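Sensor protein (Geobacter sulfurreducens, PDB 3H7M) probably senses an extracellular signal through this periplasmic-binding-protein-like domain, and as a whole kinase probably transfers phosphate from ATP to a protein histidine. Local coordinates at residues R19-Y24 and Q191-A196; R42-V47 and A206-G211; E46-T51 and L212-K217; A110-L115 and E130-R135. All coordinates share one frame; numbering follows the deposited sequence.

Contact 1: R19-Y24 and Q191-A196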
loop_
_atom_site.group_PDB
_atom_site.type_symbol
_atom_site.label_atom_id
_atom_site.label_comp_id
_atom_site.label_asym_id
_atom_site.label_seq_id
_atom_site.Cartn_x
_atom_site.Cartn_y
_atom_site.Cartn_z
ATOM N N ARG A 19 3.489 4.544 7.634
ATOM C CA ARG A 19 2.774 5.380 8.595
ATOM C C ARG A 19 1.731 6.270 7.898
ATOM O O ARG A 19 0.843 6.824 8.557
ATOM C CB ARG A 19 3.781 6.224 9.396
ATOM C CG ARG A 19 3.901 7.682 8.983
ATOM C CD ARG A 19 5.168 8.367 9.550
ATOM N NE ARG A 19 5.196 8.511 11.008
ATOM C CZ ARG A 19 4.259 9.114 11.745
ATOM N NH1 ARG A 19 3.174 9.649 11.182
ATOM N NH2 ARG A 19 4.419 9.198 13.060
ATOM N N ASP A 20 1.815 6.357 6.566
ATOM C CA ASP A 20 0.900 7.177 5.759
ATOM C C ASP A 20 0.307 6.513 4.506
ATOM O O ASP A 20 0.528 6.992 3.388
ATOM C CB ASP A 20 1.604 8.458 5.310
ATOM C CG ASP A 20 1.749 9.461 6.423
ATOM O OD1 ASP A 20 0.713 9.887 6.971
ATOM O OD2 ASP A 20 2.896 9.829 6.750
ATOM N N TYR A 21 -0.456 5.437 4.684
ATOM C CA TYR A 21 -1.053 4.755 3.545
ATOM C C TYR A 21 -2.511 4.364 3.837
ATOM O O TYR A 21 -2.872 3.192 3.781
ATOM C CB TYR A 21 -0.230 3.496 3.196
ATOM C CG TYR A 21 -0.214 3.141 1.720
ATOM C CD1 TYR A 21 0.508 3.919 0.814
ATOM C CD2 TYR A 21 -0.959 2.057 1.220
ATOM C CE1 TYR A 21 0.495 3.645 -0.551
ATOM C CE2 TYR A 21 -0.987 1.775 -0.148
ATOM C CZ TYR A 21 -0.253 2.580 -1.031
ATOM O OH TYR A 21 -0.262 2.352 -2.391
ATOM N N PRO A 22 -3.369 5.344 4.163
ATOM C CA PRO A 22 -4.769 5.037 4.450
ATOM C C PRO A 22 -5.516 4.663 3.194
ATOM O O PRO A 22 -5.187 5.103 2.108
ATOM C CB PRO A 22 -5.288 6.338 5.053
ATOM C CG PRO A 22 -4.507 7.359 4.301
ATOM C CD PRO A 22 -3.112 6.777 4.375
ATOM N N PRO A 23 -6.550 3.843 3.325
ATOM C CA PRO A 23 -7.077 3.240 4.544
ATOM C C PRO A 23 -6.431 1.907 4.918
ATOM O O PRO A 23 -6.927 1.231 5.814
ATOM C CB PRO A 23 -8.534 3.056 4.190
ATOM C CG PRO A 23 -8.427 2.577 2.795
ATOM C CD PRO A 23 -7.438 3.551 2.191
ATOM N N TYR A 24 -5.347 1.523 4.242
ATOM C CA TYR A 24 -4.700 0.251 4.540
ATOM C C TYR A 24 -3.960 0.261 5.851
ATOM O O TYR A 24 -4.140 -0.637 6.674
ATOM C CB TYR A 24 -3.753 -0.157 3.416
ATOM C CG TYR A 24 -4.483 -0.355 2.106
ATOM C CD1 TYR A 24 -5.546 -1.232 2.015
ATOM C CD2 TYR A 24 -4.154 0.391 0.980
ATOM C CE1 TYR A 24 -6.277 -1.365 0.832
ATOM C CE2 TYR A 24 -4.882 0.269 -0.202
ATOM C CZ TYR A 24 -5.936 -0.607 -0.268
ATOM O OH TYR A 24 -6.640 -0.737 -1.448
ATOM N N GLN A 191 -2.671 -4.621 -8.413
ATOM C CA GLN A 191 -1.594 -5.245 -7.646
ATOM C C GLN A 191 -2.079 -6.237 -6.596
ATOM O O GLN A 191 -3.183 -6.094 -6.056
ATOM C CB GLN A 191 -0.767 -4.171 -6.948
ATOM C CG GLN A 191 -0.192 -3.152 -7.888
ATOM C CD GLN A 191 0.722 -3.792 -8.895
ATOM O OE1 GLN A 191 1.758 -4.356 -8.536
ATOM N NE2 GLN A 191 0.343 -3.723 -10.167
ATOM N N ARG A 192 -1.251 -7.245 -6.316
ATOM C CA ARG A 192 -1.581 -8.254 -5.304
ATOM C C ARG A 192 -0.863 -7.737 -4.075
ATOM O O ARG A 192 0.362 -7.662 -4.055
ATOM C CB ARG A 192 -1.049 -9.624 -5.717
ATOM C CG ARG A 192 -1.392 -10.004 -7.151
ATOM C CD ARG A 192 -1.119 -11.475 -7.418
ATOM N NE ARG A 192 -2.266 -12.311 -7.062
ATOM C CZ ARG A 192 -2.177 -13.597 -6.750
ATOM N NH1 ARG A 192 -0.991 -14.190 -6.746
ATOM N NH2 ARG A 192 -3.272 -14.287 -6.436
ATOM N N TYR A 193 -1.635 -7.383 -3.054
ATOM C CA TYR A 193 -1.111 -6.758 -1.824
ATOM C C TYR A 193 -1.308 -7.631 -0.566
ATOM O O TYR A 193 -2.420 -8.112 -0.289
ATOM C CB TYR A 193 -1.843 -5.407 -1.687
ATOM C CG TYR A 193 -1.390 -4.450 -0.626
ATOM C CD1 TYR A 193 -0.358 -3.534 -0.873
ATOM C CD2 TYR A 193 -2.077 -4.370 0.592
ATOM C CE1 TYR A 193 -0.031 -2.550 0.074
ATOM C CE2 TYR A 193 -1.769 -3.379 1.547
ATOM C CZ TYR A 193 -0.749 -2.483 1.284
ATOM O OH TYR A 193 -0.433 -1.555 2.253
ATOM N N GLY A 194 -0.244 -7.827 0.208
ATOM C CA GLY A 194 -0.397 -8.673 1.385
ATOM C C GLY A 194 0.793 -8.691 2.302
ATOM O O GLY A 194 1.632 -7.791 2.258
ATOM N N TYR A 195 0.882 -9.698 3.165
ATOM C CA TYR A 195 2.032 -9.732 4.061
ATOM C C TYR A 195 3.264 -10.234 3.335
ATOM O O TYR A 195 3.172 -10.839 2.261
ATOM C CB TYR A 195 1.777 -10.632 5.269
ATOM C CG TYR A 195 0.620 -10.201 6.130
ATOM C CD1 TYR A 195 -0.688 -10.536 5.787
ATOM C CD2 TYR A 195 0.831 -9.436 7.277
ATOM C CE1 TYR A 195 -1.754 -10.122 6.555
ATOM C CE2 TYR A 195 -0.229 -9.022 8.054
ATOM C CZ TYR A 195 -1.523 -9.363 7.689
ATOM O OH TYR A 195 -2.584 -8.918 8.444
ATOM N N ALA A 196 4.415 -9.968 3.943
ATOM C CA ALA A 196 5.698 -10.387 3.429
ATOM C C ALA A 196 6.697 -10.439 4.594
ATOM O O ALA A 196 6.628 -9.627 5.525
ATOM C CB ALA A 196 6.162 -9.427 2.373
#

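Contact 2: R42-V47 and A206-G211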
loop_
_atom_site.group_PDB
_atom_site.type_symbol
_atom_site.label_atom_id
_atom_site.label_comp_id
_atom_site.label_asym_id
_atom_site.label_seq_id
_atom_site.Cartn_x
_atom_site.Cartn_y
_atom_site.Cartn_z
ATOM N N ARG A 42 -4.173 -7.621 13.553
ATOM C CA ARG A 42 -4.580 -7.896 14.917
ATOM C C ARG A 42 -5.454 -9.119 14.945
ATOM O O ARG A 42 -5.344 -9.947 15.859
ATOM C CB ARG A 42 -5.349 -6.729 15.543
ATOM C CG ARG A 42 -4.483 -5.524 15.893
ATOM C CD ARG A 42 -5.165 -4.623 16.920
ATOM N NE ARG A 42 -4.338 -3.467 17.276
ATOM C CZ ARG A 42 -4.608 -2.215 16.913
ATOM N NH1 ARG A 42 -5.689 -1.949 16.186
ATOM N NH2 ARG A 42 -3.796 -1.227 17.262
ATOM N N ALA A 43 -6.320 -9.255 13.946
ATOM C CA ALA A 43 -7.206 -10.404 13.946
ATOM C C ALA A 43 -6.397 -11.685 13.776
ATOM O O ALA A 43 -6.678 -12.681 14.427
ATOM C CB ALA A 43 -8.263 -10.291 12.850
ATOM N N ILE A 44 -5.390 -11.650 12.910
ATOM C CA ILE A 44 -4.553 -12.816 12.668
ATOM C C ILE A 44 -3.777 -13.171 13.945
ATOM O O ILE A 44 -3.689 -14.339 14.327
ATOM C CB ILE A 44 -3.560 -12.534 11.514
ATOM C CG1 ILE A 44 -4.276 -12.660 10.166
ATOM C CG2 ILE A 44 -2.365 -13.466 11.597
ATOM C CD1 ILE A 44 -3.369 -12.377 8.964
ATOM N N ALA A 45 -3.228 -12.151 14.599
ATOM C CA ALA A 45 -2.462 -12.335 15.825
ATOM C C ALA A 45 -3.337 -13.044 16.818
ATOM O O ALA A 45 -2.899 -13.912 17.561
ATOM C CB ALA A 45 -2.057 -11.010 16.385
ATOM N N GLU A 46 -4.605 -12.684 16.809
ATOM C CA GLU A 46 -5.492 -13.300 17.746
ATOM C C GLU A 46 -5.782 -14.749 17.448
ATOM O O GLU A 46 -5.818 -15.546 18.372
ATOM C CB GLU A 46 -6.796 -12.527 17.853
ATOM C CG GLU A 46 -7.698 -13.122 18.868
ATOM C CD GLU A 46 -8.793 -12.201 19.277
ATOM O OE1 GLU A 46 -9.473 -11.659 18.379
ATOM O OE2 GLU A 46 -8.983 -12.031 20.499
ATOM N N VAL A 47 -5.982 -15.130 16.191
ATOM C CA VAL A 47 -6.281 -16.542 15.974
ATOM C C VAL A 47 -5.031 -17.426 16.037
ATOM O O VAL A 47 -5.124 -18.594 16.364
ATOM C CB VAL A 47 -7.012 -16.806 14.631
ATOM C CG1 VAL A 47 -8.184 -15.836 14.466
ATOM C CG2 VAL A 47 -6.045 -16.707 13.491
ATOM N N ALA A 206 4.278 -18.986 7.038
ATOM C CA ALA A 206 3.158 -19.916 7.187
ATOM C C ALA A 206 2.236 -19.535 8.331
ATOM O O ALA A 206 1.036 -19.833 8.328
ATOM C CB ALA A 206 3.688 -21.340 7.400
ATOM N N ARG A 207 2.820 -18.881 9.314
ATOM C CA ARG A 207 2.069 -18.450 10.468
ATOM C C ARG A 207 1.010 -17.456 9.958
ATOM O O ARG A 207 -0.184 -17.576 10.260
ATOM C CB ARG A 207 3.040 -17.791 11.442
ATOM C CG ARG A 207 2.579 -17.729 12.874
ATOM C CD ARG A 207 3.025 -18.926 13.704
ATOM N NE ARG A 207 2.855 -18.618 15.124
ATOM C CZ ARG A 207 3.661 -17.814 15.822
ATOM N NH1 ARG A 207 4.713 -17.240 15.240
ATOM N NH2 ARG A 207 3.403 -17.560 17.103
ATOM N N PHE A 208 1.445 -16.501 9.143
ATOM C CA PHE A 208 0.528 -15.504 8.598
ATOM C C PHE A 208 -0.426 -16.030 7.549
ATOM O O PHE A 208 -1.615 -15.692 7.564
ATOM C CB PHE A 208 1.317 -14.309 8.057
ATOM C CG PHE A 208 1.714 -13.334 9.132
ATOM C CD1 PHE A 208 0.817 -12.364 9.574
ATOM C CD2 PHE A 208 2.927 -13.458 9.787
ATOM C CE1 PHE A 208 1.128 -11.537 10.665
ATOM C CE2 PHE A 208 3.247 -12.639 10.880
ATOM C CZ PHE A 208 2.348 -11.681 11.317
ATOM N N SER A 209 0.067 -16.888 6.664
ATOM C CA SER A 209 -0.779 -17.419 5.606
ATOM C C SER A 209 -1.937 -18.188 6.203
ATOM O O SER A 209 -3.075 -18.094 5.745
ATOM C CB SER A 209 0.030 -18.340 4.692
ATOM O OG SER A 209 1.262 -17.739 4.345
ATOM N N GLU A 210 -1.624 -18.952 7.237
ATOM C CA GLU A 210 -2.612 -19.761 7.925
ATOM C C GLU A 210 -3.660 -18.857 8.597
ATOM O O GLU A 210 -4.870 -19.115 8.517
ATOM C CB GLU A 210 -1.892 -20.632 8.962
ATOM C CG GLU A 210 -2.642 -21.880 9.388
ATOM C CD GLU A 210 -1.869 -22.709 10.414
ATOM O OE1 GLU A 210 -0.622 -22.789 10.310
ATOM O OE2 GLU A 210 -2.510 -23.290 11.317
ATOM N N GLY A 211 -3.193 -17.803 9.267
ATOM C CA GLY A 211 -4.122 -16.874 9.899
ATOM C C GLY A 211 -5.050 -16.259 8.848
ATOM O O GLY A 211 -6.269 -16.208 9.026
#

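Contact 3: E46-T51 and L212-K217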
loop_
_atom_site.group_PDB
_atom_site.type_symbol
_atom_site.label_atom_id
_atom_site.label_comp_id
_atom_site.label_asym_id
_atom_site.label_seq_id
_atom_site.Cartn_x
_atom_site.Cartn_y
_atom_site.Cartn_z
ATOM N N GLU A 46 -4.605 -12.684 16.809
ATOM C CA GLU A 46 -5.492 -13.300 17.746
ATOM C C GLU A 46 -5.782 -14.749 17.448
ATOM O O GLU A 46 -5.818 -15.546 18.372
ATOM C CB GLU A 46 -6.796 -12.527 17.853
ATOM C CG GLU A 46 -7.698 -13.122 18.868
ATOM C CD GLU A 46 -8.793 -12.201 19.277
ATOM O OE1 GLU A 46 -9.473 -11.659 18.379
ATOM O OE2 GLU A 46 -8.983 -12.031 20.499
ATOM N N VAL A 47 -5.982 -15.130 16.191
ATOM C CA VAL A 47 -6.281 -16.542 15.974
ATOM C C VAL A 47 -5.031 -17.426 16.037
ATOM O O VAL A 47 -5.124 -18.594 16.364
ATOM C CB VAL A 47 -7.012 -16.806 14.631
ATOM C CG1 VAL A 47 -8.184 -15.836 14.466
ATOM C CG2 VAL A 47 -6.045 -16.707 13.491
ATOM N N MET A 48 -3.871 -16.859 15.742
ATOM C CA MET A 48 -2.620 -17.616 15.755
ATOM C C MET A 48 -1.904 -17.552 17.103
ATOM O O MET A 48 -0.812 -18.106 17.264
ATOM C CB MET A 48 -1.663 -17.095 14.673
ATOM C CG MET A 48 -2.218 -17.139 13.271
ATOM S SD MET A 48 -2.933 -18.727 12.886
ATOM C CE MET A 48 -1.425 -19.762 12.975
ATOM N N GLY A 49 -2.519 -16.871 18.060
ATOM C CA GLY A 49 -1.909 -16.747 19.370
ATOM C C GLY A 49 -0.592 -15.989 19.359
ATOM O O GLY A 49 0.311 -16.315 20.115
ATOM N N MET A 50 -0.472 -14.982 18.499
ATOM C CA MET A 50 0.746 -14.173 18.414
ATOM C C MET A 50 0.643 -12.888 19.208
ATOM O O MET A 50 -0.442 -12.422 19.566
ATOM C CB MET A 50 1.037 -13.727 16.983
ATOM C CG MET A 50 1.396 -14.776 15.980
ATOM S SD MET A 50 1.713 -13.939 14.397
ATOM C CE MET A 50 0.089 -13.850 13.785
ATOM N N THR A 51 1.801 -12.303 19.458
ATOM C CA THR A 51 1.871 -11.026 20.129
ATOM C C THR A 51 2.586 -10.163 19.108
ATOM O O THR A 51 3.657 -10.528 18.608
ATOM C CB THR A 51 2.677 -11.111 21.418
ATOM O OG1 THR A 51 1.791 -11.449 22.492
ATOM C CG2 THR A 51 3.356 -9.779 21.715
ATOM N N LEU A 212 -4.479 -15.822 7.728
ATOM C CA LEU A 212 -5.287 -15.226 6.661
ATOM C C LEU A 212 -6.306 -16.232 6.171
ATOM O O LEU A 212 -7.500 -15.926 6.050
ATOM C CB LEU A 212 -4.396 -14.785 5.499
ATOM C CG LEU A 212 -5.051 -14.046 4.336
ATOM C CD1 LEU A 212 -5.858 -12.818 4.830
ATOM C CD2 LEU A 212 -3.943 -13.614 3.403
ATOM N N ALA A 213 -5.840 -17.450 5.915
ATOM C CA ALA A 213 -6.734 -18.489 5.442
ATOM C C ALA A 213 -7.849 -18.726 6.454
ATOM O O ALA A 213 -9.003 -18.934 6.085
ATOM C CB ALA A 213 -5.944 -19.781 5.194
ATOM N N ILE A 214 -7.508 -18.677 7.742
ATOM C CA ILE A 214 -8.520 -18.897 8.766
ATOM C C ILE A 214 -9.564 -17.789 8.756
ATOM O O ILE A 214 -10.770 -18.067 8.736
ATOM C CB ILE A 214 -7.896 -18.996 10.160
ATOM C CG1 ILE A 214 -7.083 -20.286 10.281
ATOM C CG2 ILE A 214 -8.975 -18.957 11.190
ATOM C CD1 ILE A 214 -6.406 -20.456 11.615
ATOM N N LEU A 215 -9.104 -16.536 8.776
ATOM C CA LEU A 215 -10.046 -15.392 8.704
ATOM C C LEU A 215 -10.993 -15.522 7.497
ATOM O O LEU A 215 -12.181 -15.220 7.597
ATOM C CB LEU A 215 -9.285 -14.063 8.595
ATOM C CG LEU A 215 -8.464 -13.722 9.837
ATOM C CD1 LEU A 215 -7.743 -12.404 9.665
ATOM C CD2 LEU A 215 -9.393 -13.721 11.049
ATOM N N ARG A 216 -10.480 -15.989 6.358
ATOM C CA ARG A 216 -11.361 -16.143 5.207
ATOM C C ARG A 216 -12.414 -17.222 5.392
ATOM O O ARG A 216 -13.558 -17.041 4.995
ATOM C CB ARG A 216 -10.563 -16.411 3.949
ATOM C CG ARG A 216 -9.653 -15.258 3.560
ATOM C CD ARG A 216 -8.780 -15.620 2.361
ATOM N NE ARG A 216 -9.111 -14.810 1.192
ATOM C CZ ARG A 216 -8.361 -13.817 0.723
ATOM N NH1 ARG A 216 -7.217 -13.500 1.315
ATOM N NH2 ARG A 216 -8.772 -13.126 -0.333
ATOM N N LYS A 217 -12.070 -18.339 6.020
ATOM C CA LYS A 217 -13.080 -19.385 6.189
ATOM C C LYS A 217 -14.086 -19.124 7.295
ATOM O O LYS A 217 -15.159 -19.744 7.318
ATOM C CB LYS A 217 -12.419 -20.745 6.415
ATOM C CG LYS A 217 -11.479 -21.121 5.291
ATOM C CD LYS A 217 -11.038 -22.573 5.370
ATOM C CE LYS A 217 -10.227 -22.963 4.154
ATOM N NZ LYS A 217 -11.111 -23.648 3.182
#

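Contact 4: A110-L115 and E130-R135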
loop_
_atom_site.group_PDB
_atom_site.type_symbol
_atom_site.label_atom_id
_atom_site.label_comp_id
_atom_site.label_asym_id
_atom_site.label_seq_id
_atom_site.Cartn_x
_atom_site.Cartn_y
_atom_site.Cartn_z
ATOM N N ALA A 110 -6.809 9.080 -20.952
ATOM C CA ALA A 110 -7.517 7.807 -20.904
ATOM C C ALA A 110 -6.600 6.632 -20.557
ATOM O O ALA A 110 -7.059 5.504 -20.352
ATOM C CB ALA A 110 -8.224 7.557 -22.231
ATOM N N GLY A 111 -5.302 6.902 -20.482
ATOM C CA GLY A 111 -4.354 5.856 -20.156
ATOM C C GLY A 111 -2.999 6.459 -19.856
ATOM O O GLY A 111 -2.744 7.622 -20.173
ATOM N N LEU A 112 -2.117 5.669 -19.264
ATOM C CA LEU A 112 -0.805 6.167 -18.904
ATOM C C LEU A 112 0.126 6.474 -20.070
ATOM O O LEU A 112 1.176 7.088 -19.886
ATOM C CB LEU A 112 -0.147 5.216 -17.900
ATOM C CG LEU A 112 -0.234 3.709 -18.116
ATOM C CD1 LEU A 112 0.423 3.048 -16.906
ATOM C CD2 LEU A 112 -1.694 3.229 -18.281
ATOM N N GLU A 113 -0.250 6.074 -21.275
ATOM C CA GLU A 113 0.592 6.389 -22.419
ATOM C C GLU A 113 0.412 7.875 -22.722
ATOM O O GLU A 113 1.329 8.543 -23.217
ATOM C CB GLU A 113 0.198 5.549 -23.634
ATOM C CG GLU A 113 -1.227 5.737 -24.117
ATOM C CD GLU A 113 -2.256 5.404 -23.056
ATOM O OE1 GLU A 113 -2.067 4.401 -22.327
ATOM O OE2 GLU A 113 -3.261 6.144 -22.963
ATOM N N ASP A 114 -0.777 8.385 -22.404
ATOM C CA ASP A 114 -1.106 9.790 -22.630
ATOM C C ASP A 114 -0.336 10.694 -21.677
ATOM O O ASP A 114 -0.421 11.920 -21.765
ATOM C CB ASP A 114 -2.608 10.019 -22.457
ATOM C CG ASP A 114 -3.435 9.220 -23.445
ATOM O OD1 ASP A 114 -4.682 9.233 -23.336
ATOM O OD2 ASP A 114 -2.835 8.579 -24.333
ATOM N N LEU A 115 0.425 10.082 -20.779
ATOM C CA LEU A 115 1.220 10.826 -19.809
ATOM C C LEU A 115 2.646 11.074 -20.267
ATOM O O LEU A 115 3.436 11.695 -19.550
ATOM C CB LEU A 115 1.243 10.083 -18.469
ATOM C CG LEU A 115 0.096 10.358 -17.476
ATOM C CD1 LEU A 115 -1.280 10.289 -18.165
ATOM C CD2 LEU A 115 0.179 9.355 -16.336
ATOM N N GLU A 130 8.698 2.228 -10.298
ATOM C CA GLU A 130 9.443 1.227 -11.057
ATOM C C GLU A 130 8.805 1.003 -12.425
ATOM O O GLU A 130 9.483 1.044 -13.455
ATOM C CB GLU A 130 9.474 -0.103 -10.303
ATOM C CG GLU A 130 10.240 -0.082 -8.993
ATOM C CD GLU A 130 10.020 -1.348 -8.181
ATOM O OE1 GLU A 130 10.052 -2.449 -8.775
ATOM O OE2 GLU A 130 9.821 -1.247 -6.950
ATOM N N TYR A 131 7.495 0.793 -12.436
ATOM C CA TYR A 131 6.802 0.535 -13.688
ATOM C C TYR A 131 6.893 1.623 -14.748
ATOM O O TYR A 131 6.964 1.325 -15.936
ATOM C CB TYR A 131 5.334 0.208 -13.412
ATOM C CG TYR A 131 4.536 -0.116 -14.659
ATOM C CD1 TYR A 131 3.941 0.896 -15.425
ATOM C CD2 TYR A 131 4.365 -1.443 -15.074
ATOM C CE1 TYR A 131 3.188 0.588 -16.571
ATOM C CE2 TYR A 131 3.622 -1.762 -16.217
ATOM C CZ TYR A 131 3.038 -0.746 -16.953
ATOM O OH TYR A 131 2.298 -1.076 -18.058
ATOM N N LEU A 132 6.884 2.887 -14.349
ATOM C CA LEU A 132 6.949 3.940 -15.356
ATOM C C LEU A 132 8.381 4.309 -15.712
ATOM O O LEU A 132 8.634 4.933 -16.740
ATOM C CB LEU A 132 6.187 5.186 -14.891
ATOM C CG LEU A 132 4.663 5.108 -14.783
ATOM C CD1 LEU A 132 4.151 6.448 -14.267
ATOM C CD2 LEU A 132 4.028 4.769 -16.139
ATOM N N ALA A 133 9.310 3.949 -14.842
ATOM C CA ALA A 133 10.725 4.212 -15.101
ATOM C C ALA A 133 11.086 3.310 -16.293
ATOM O O ALA A 133 11.533 3.779 -17.352
ATOM C CB ALA A 133 11.561 3.836 -13.869
ATOM N N GLU A 134 10.830 2.018 -16.106
ATOM C CA GLU A 134 11.085 0.998 -17.101
ATOM C C GLU A 134 10.405 1.333 -18.398
ATOM O O GLU A 134 10.417 0.536 -19.338
ATOM C CB GLU A 134 10.581 -0.362 -16.621
ATOM C CG GLU A 134 11.416 -0.986 -15.522
ATOM C CD GLU A 134 10.893 -2.345 -15.114
ATOM O OE1 GLU A 134 10.588 -3.156 -16.018
ATOM O OE2 GLU A 134 10.796 -2.600 -13.892
ATOM N N ARG A 135 9.809 2.509 -18.469
ATOM C CA ARG A 135 9.146 2.869 -19.693
ATOM C C ARG A 135 9.509 4.251 -20.208
ATOM O O ARG A 135 8.777 4.828 -21.034
ATOM C CB ARG A 135 7.640 2.717 -19.531
ATOM C CG ARG A 135 7.186 1.268 -19.430
ATOM C CD ARG A 135 5.672 1.165 -19.595
ATOM N NE ARG A 135 5.241 -0.187 -19.940
ATOM C CZ ARG A 135 5.444 -1.260 -19.182
ATOM N NH1 ARG A 135 6.079 -1.145 -18.014
ATOM N NH2 ARG A 135 5.012 -2.446 -19.603
#

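Contact 1: R19-Y24 and Q191-A196
Tyr-193 reaches out from its strand to meet Tyr-21 and Tyr-24, so three tyrosines carry the whole contact. With CG anti to the backbone N (chi1 -172°), the Tyr-193 ring stands off strand 181-198 and carries its phenol end to the turn at 19-24. There the OH lies 3.8 Å from Tyr-24 CB and, equally, 3.8 Å from CD2 of Tyr-21. The two ring partners meet it differently. Tyr-24 is set at a slant: its ring centroid is 5.1 Å from that of Tyr-193 and the planes make 43°, with Tyr-24 CG 4.1 Å from Tyr-193 CE2. Tyr-21 and Tyr-193 instead point in opposite directions and slide past one another, leaving Tyr-21 CE2 4.4 Å from Tyr-193 CE1.

Both partners come from one tight turn, in which the peptide before Pro-23 is cis, as in a type VI turn, and a weak bond joins Tyr-24 N to Tyr-21 O. That turn brings two rings to the same side, and a tyrosine opposite is long enough to reach them. The contact joins this turn to the long strand near the middle of the solute-binding-protein-like sensor domain. Tyr-24 also packs on Val-167 and Pro-168 of helix 166-175.

The buried phenol oxygen of Tyr-193 finds its polar partner in Asn-37 ND2, at the start of helix 36-48. Because the rings meet only by van der Waals contact, with no polar pair across them, shape joins turn to strand, while the Asn-37 bond pays for burying the hydroxyl and is likely to limit how far the ring end can shift.

Contact 2: R42-V47 and A206-G211
Ile-44 of helix 36-48 packs on Gly-211 and Phe-208 of helix 202-218 where two helices of this binding-protein-like fold cross almost at right angles: the axes of the two short segments make 101° and approach to 9.3 Å. The nearest CA atoms are those of Ile-44 and Gly-211, 4.9 Å apart. Glycine suits this place because a CB on it would lie 2.7 Å from Ile-44 CG2, a clash; its bare backbone makes room for the isoleucine instead. Ile-44 CG1 rests 3.9 Å from the carbonyl carbon C of Gly-211, and Ile-44 CD1 beyond it lies 4.0 Å from the backbone O of Phe-208.

The other branch serves the ring. Ile-44 CG2, held anti to the backbone N (CG1 at chi1 -79°), touches Phe-208 CD1 at 3.9 Å, and the two side chains run at about a right angle to each other. One helical turn further on, Val-47 adds a methyl: its CG2, in the crowded position between N and carbonyl carbon, sits 4.1 Å from Gly-211 CA.

The far side of Phe-208 is engaged too, its ring being stacked with Tyr-195 of strand 181-198, while Met-50 touches both Ile-44 and Phe-208. Cutting Ile-44 back to an alanine removes the carbons that rest on Gly-211 and the ring, and would probably leave a gap beside Gly-211 and the Phe-208 ring freer to shift. With no polar pair between 42-47 and 206-211, the join relies on close apolar fit: a beta-branched side chain laid against a side-chain-free backbone and an aromatic ring.

Contact 3: E46-T51 and L212-K217
With CG anti to the carbonyl carbon, the Met-48 chain bends twice, at chi2 -49° and chi3 -65°, and turns its SD toward helix 202-218, where it meets Ile-214 CD1 at 4.1 Å. Ile-214 answers with an extended chain, which makes its terminal methyl the group that arrives at the sulfur, and the two side chains pass at a slant. Methionine suits the end of a helix here: its CB does not aim at the partner, yet its flexible thioether still finds it.

Val-47 faces two successive residues of helix 202-218 and offers a different methyl to each. Its CG2 lies 4.2 Å from Ile-214 CD1, and its CG1 is likewise 4.2 Å from Leu-215 CD2, the valine and leucine side chains crossing at a slant. Ile-214 CD1 therefore bridges Val-47 and Met-48. All these are van der Waals contacts between apolar groups, on a contact only partly buried.

Gly-49, the first residue to leave helical angles, closes the last turn in a Schellman motif, with a positive phi of 64° that suits a residue lacking CB, and the chain turns away toward strand 52-57. The contact thus joins the C-terminal end of helix 36-48 to the later part of helix 202-218. Leu-215 extends the apolar layer onward, touching Ala-43 and Ile-44 of helix 36-48 and Gln-220 and Tyr-221 of helix 220-227.

Contact 4: A110-L115 and E130-R135
Leu-112 makes all the apolar contact here, and a single methyl does it: CD1 lies 3.7 Å from Tyr-131 CE1 and 4.1 Å from Leu-132 CD2. The leucine crosses the tyrosine at about a right angle and Leu-132 at a slant. A chi1 of 43° places its CG between the backbone N and the carbonyl carbon, and an extended chi2 then carries CD1 out to the helix. A branched aliphatic residue suits the spot, since one methyl can nestle between a ring and another leucine.

Polar bonds hold each side by itself. In the loop, Ala-110 N donates to Asp-114 OD1 at 3.2 Å, reaching the anti side of the carboxylate from 27° out of its plane, and Asp-114 N bonds to Gly-111 O. Just past the helix, Arg-135 NH1 gives a weak bond back to Tyr-131 O, 3.3 Å long.

A flat-on approach is the third kind: the Arg-135 guanidinium lies over a face of the Tyr-131 ring, NH1 being 3.1 Å above the ring plane and offset toward its rim. The ring thus has the cation on a face as well as the leucine at CE1.

In the fold, the loop between strands 87-103 and 120-123 is packed against the end of helix 127-133. Leu-132 continues inward onto Leu-122 and Leu-115 onto Val-120, both of strand 120-123.

How the contacts relate
Contacts 2 and 3 are successive parts of one interface between helices 36-48 and 202-218: their centres are 3 Å apart, they share Glu-46 and Val-47, and Ile-44 CG1 lies 3.5 Å from Leu-215 CD1. Contact 1, centred about 16 Å from contact 2 and close to the middle of the chain, touches it through Tyr-195, whose CD2 is 3.7 Å from Phe-208 CD1. Contact 4 stands apart, on the opposite side of the chain's centre from contacts 2 and 3, with its centre about 37 Å from that of contact 2. The bound sodium ion lies about 14 Å from the side chain of Phe-208.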